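EGF family domain-containing protein (PDB 4Z80) binds a RON2L1 peptide as an AMA-family protein of Toxoplasma gondii and probably serves in host-cell invasion at the moving junction. Local coordinates at residues V353-V358 / E435-S440. Numbering follows the deposited sequence.
Sequences VRWGVV and ECLIHS
Residues 353-358 and 435-440 form an antiparallel strand pair closed by a classic beta bulge, in a three-stranded sheet of the PAN-type AMA region where strand 353-359 lies between 363-366 and 436-440. Trp355 and Leu437, a non-hydrogen-bonded pair, lie side by side and point the same way; Leu437 CD2 reaches Trp355 CE3 on the six-membered ring at 3.6 Å, and Val353 adds its CB beside Leu437 CB. The indole, with CG anti to the carbonyl carbon (chi1 -59°), also meets the rings of Trp405 and Phe19 edge-to-face, so the buried Trp355 joins the sheet to strand 405-410 and to the N-terminal part of the chain. Arg354 and Ile438 occupy the other face and cross obliquely. Their backbones exchange two hydrogen bonds, Arg354 N to Ile438 O (2.8 Å) and Ile438 N to Arg354 O (3.0 Å), both in the carbonyl plane. The Arg354 chain, bent at chi3 (61°), brings one guanidinium face over Ile438 CD1, while NH1 forms a salt bridge with Glu468 and gives an in-plane bond to a water that also binds His439 O. On this face too, Cys436 SG, in the crowded position between its own N and carbonyl carbon, sits 3.2 Å from Val357 C and is disulfide-bonded to Cys364, tying the two outer strands together across the central one. At the bulge Gly356 O accepts two N-H groups: Glu435 N nearly straight and in plane, Cys436 N at 3.2 Å from well above the plane. The Glu435 side chain, extended beyond CG, crosses that of Val358 at about a right angle; its OE1 receives Val358 N at 2.9 Å from above the carboxylate plane and shares a water with Val358 O.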
ATOM      1  N   VAL A 353     -14.585 -25.780  -1.369  1.00 12.03           N
ATOM      2  CA  VAL A 353     -14.861 -25.678  -2.793  1.00 11.48           C
ATOM      3  C   VAL A 353     -13.599 -25.863  -3.618  1.00 10.99           C
ATOM      4  O   VAL A 353     -12.485 -25.731  -3.104  1.00 13.30           O
ATOM      5  CB  VAL A 353     -15.521 -24.332  -3.167  1.00 11.81           C
ATOM      6  CG1 VAL A 353     -16.985 -24.298  -2.680  1.00 14.65           C
ATOM      7  CG2 VAL A 353     -14.723 -23.154  -2.609  1.00 12.80           C
ATOM      8  N   ARG A 354     -13.823 -26.184  -4.890  1.00 12.64           N
ATOM      9  CA  ARG A 354     -12.770 -26.406  -5.890  1.00 12.31           C
ATOM     10  C   ARG A 354     -13.011 -25.505  -7.107  1.00 15.81           C
ATOM     11  O   ARG A 354     -14.141 -25.427  -7.594  1.00 14.05           O
ATOM     12  CB  ARG A 354     -12.758 -27.869  -6.349  1.00 16.74           C
ATOM     13  CG  ARG A 354     -12.723 -28.911  -5.253  1.00 13.78           C
ATOM     14  CD  ARG A 354     -13.367 -30.222  -5.708  1.00 15.57           C
ATOM     15  NE  ARG A 354     -12.688 -30.816  -6.857  1.00 20.20           N
ATOM     16  CZ  ARG A 354     -13.186 -31.808  -7.589  1.00 19.92           C
ATOM     17  NH1 ARG A 354     -14.384 -32.317  -7.313  1.00 21.98           N
ATOM     18  NH2 ARG A 354     -12.495 -32.290  -8.613  1.00 21.74           N
ATOM     19  N   TRP A 355     -11.975 -24.844  -7.626  1.00 11.90           N
ATOM     20  CA  TRP A 355     -12.135 -24.024  -8.832  1.00 11.52           C
ATOM     21  C   TRP A 355     -12.550 -24.852 -10.040  1.00 14.25           C
ATOM     22  O   TRP A 355     -11.987 -25.917 -10.282  1.00 14.43           O
ATOM     23  CB  TRP A 355     -10.834 -23.292  -9.190  1.00  9.47           C
ATOM     24  CG  TRP A 355     -10.310 -22.376  -8.131  1.00 11.72           C
ATOM     25  CD1 TRP A 355      -9.214 -22.575  -7.343  1.00 11.98           C
ATOM     26  CD2 TRP A 355     -10.849 -21.104  -7.752  1.00 12.27           C
ATOM     27  NE1 TRP A 355      -9.042 -21.515  -6.493  1.00 11.95           N
ATOM     28  CE2 TRP A 355     -10.030 -20.594  -6.726  1.00 12.33           C
ATOM     29  CE3 TRP A 355     -11.942 -20.348  -8.184  1.00 11.58           C
ATOM     30  CZ2 TRP A 355     -10.279 -19.371  -6.111  1.00 10.66           C
ATOM     31  CZ3 TRP A 355     -12.188 -19.136  -7.579  1.00 13.19           C
ATOM     32  CH2 TRP A 355     -11.362 -18.656  -6.551  1.00 12.42           C
ATOM     33  N   GLY A 356     -13.495 -24.340 -10.822  1.00 12.90           N
ATOM     34  CA  GLY A 356     -13.907 -25.018 -12.039  1.00 14.53           C
ATOM     35  C   GLY A 356     -14.330 -24.089 -13.157  1.00 11.85           C
ATOM     36  O   GLY A 356     -14.298 -22.860 -13.026  1.00 12.67           O
ATOM     37  N   VAL A 357     -14.719 -24.697 -14.276  1.00 14.19           N
ATOM     38  CA  VAL A 357     -15.321 -23.981 -15.400  1.00 14.79           C
ATOM     39  C   VAL A 357     -16.641 -24.678 -15.732  1.00 16.23           C
ATOM     40  O   VAL A 357     -16.827 -25.840 -15.398  1.00 17.39           O
ATOM     41  CB  VAL A 357     -14.392 -23.944 -16.636  1.00 16.37           C
ATOM     42  CG1 VAL A 357     -13.127 -23.140 -16.325  1.00 16.57           C
ATOM     43  CG2 VAL A 357     -14.048 -25.355 -17.103  1.00 19.65           C
ATOM     44  N   VAL A 358     -17.561 -23.964 -16.366  1.00 17.94           N
ATOM     45  CA  VAL A 358     -18.885 -24.517 -16.605  1.00 18.22           C
ATOM     46  C   VAL A 358     -18.798 -25.633 -17.642  1.00 19.52           C
ATOM     47  O   VAL A 358     -18.042 -25.541 -18.610  1.00 23.22           O
ATOM     48  CB  VAL A 358     -19.878 -23.430 -17.061  1.00 21.42           C
ATOM     49  CG1 VAL A 358     -21.220 -24.043 -17.451  1.00 21.13           C
ATOM     50  CG2 VAL A 358     -20.090 -22.407 -15.948  1.00 19.70           C
ATOM     51  N   GLU A 435     -14.964 -20.115 -13.597  1.00 13.00           N
ATOM     52  CA  GLU A 435     -16.336 -19.735 -13.937  1.00 14.39           C
ATOM     53  C   GLU A 435     -17.346 -20.277 -12.933  1.00 14.26           C
ATOM     54  O   GLU A 435     -18.505 -19.880 -12.944  1.00 14.96           O
ATOM     55  CB  GLU A 435     -16.708 -20.241 -15.327  1.00 14.44           C
ATOM     56  CG  GLU A 435     -15.781 -19.774 -16.426  1.00 17.32           C
ATOM     57  CD  GLU A 435     -15.964 -20.561 -17.713  1.00 20.60           C
ATOM     58  OE1 GLU A 435     -16.818 -21.474 -17.750  1.00 19.56           O
ATOM     59  OE2 GLU A 435     -15.234 -20.277 -18.687  1.00 24.81           O
ATOM     60  N   CYS A 436     -16.913 -21.219 -12.106  1.00 14.48           N
ATOM     61  CA  CYS A 436     -17.785 -21.844 -11.125  1.00 14.31           C
ATOM     62  C   CYS A 436     -16.974 -22.562 -10.063  1.00 16.15           C
ATOM     63  O   CYS A 436     -15.751 -22.659 -10.157  1.00 15.03           O
ATOM     64  CB  CYS A 436     -18.751 -22.830 -11.797  1.00 17.84           C
ATOM     65  SG  CYS A 436     -17.949 -24.118 -12.830  1.00 19.95           S
ATOM     66  N   LEU A 437     -17.669 -23.050  -9.043  1.00 14.84           N
ATOM     67  CA  LEU A 437     -17.053 -23.783  -7.950  1.00 13.56           C
ATOM     68  C   LEU A 437     -17.784 -25.096  -7.714  1.00 17.03           C
ATOM     69  O   LEU A 437     -19.000 -25.190  -7.905  1.00 16.26           O
ATOM     70  CB  LEU A 437     -17.053 -22.939  -6.671  1.00 14.91           C
ATOM     71  CG  LEU A 437     -16.238 -21.650  -6.737  1.00 16.59           C
ATOM     72  CD1 LEU A 437     -16.607 -20.731  -5.581  1.00 15.27           C
ATOM     73  CD2 LEU A 437     -14.753 -21.961  -6.720  1.00 15.25           C
ATOM     74  N   ILE A 438     -17.030 -26.110  -7.307  1.00 15.12           N
ATOM     75  CA  ILE A 438     -17.574 -27.414  -6.954  1.00 15.34           C
ATOM     76  C   ILE A 438     -17.415 -27.609  -5.459  1.00 14.53           C
ATOM     77  O   ILE A 438     -16.326 -27.425  -4.933  1.00 14.92           O
ATOM     78  CB  ILE A 438     -16.838 -28.562  -7.683  1.00 17.01           C
ATOM     79  CG1 ILE A 438     -16.925 -28.390  -9.198  1.00 20.50           C
ATOM     80  CG2 ILE A 438     -17.386 -29.924  -7.265  1.00 19.62           C
ATOM     81  CD1 ILE A 438     -15.931 -29.259  -9.955  1.00 21.18           C
ATOM     82  N   HIS A 439     -18.482 -28.004  -4.770  1.00 15.33           N
ATOM     83  CA  HIS A 439     -18.384 -28.262  -3.343  1.00 16.05           C
ATOM     84  C   HIS A 439     -17.650 -29.564  -3.057  1.00 15.43           C
ATOM     85  O   HIS A 439     -17.845 -30.568  -3.748  1.00 20.10           O
ATOM     86  CB  HIS A 439     -19.773 -28.322  -2.701  1.00 19.52           C
ATOM     87  CG  HIS A 439     -19.735 -28.465  -1.213  1.00 24.49           C
ATOM     88  ND1 HIS A 439     -19.792 -29.689  -0.580  1.00 30.96           N
ATOM     89  CD2 HIS A 439     -19.614 -27.538  -0.232  1.00 23.10           C
ATOM     90  CE1 HIS A 439     -19.722 -29.508   0.728  1.00 28.70           C
ATOM     91  NE2 HIS A 439     -19.619 -28.211   0.965  1.00 29.45           N
ATOM     92  N   SER A 440     -16.812 -29.544  -2.029  1.00 15.37           N
ATOM     93  CA  SER A 440     -16.169 -30.748  -1.542  1.00 16.01           C
ATOM     94  C   SER A 440     -15.836 -30.626  -0.070  1.00 15.34           C
ATOM     95  O   SER A 440     -15.426 -29.560   0.397  1.00 18.69           O
ATOM     96  CB  SER A 440     -14.892 -31.045  -2.318  1.00 19.72           C
ATOM     97  OG  SER A 440     -14.160 -32.076  -1.670  1.00 19.58           O
TER
HETATM   98  O   HOH W   1     -16.282 -32.569  -5.103  1.00 24.47           O
HETATM   99  O   HOH W   2     -17.037 -23.388 -19.748  1.00 32.82           O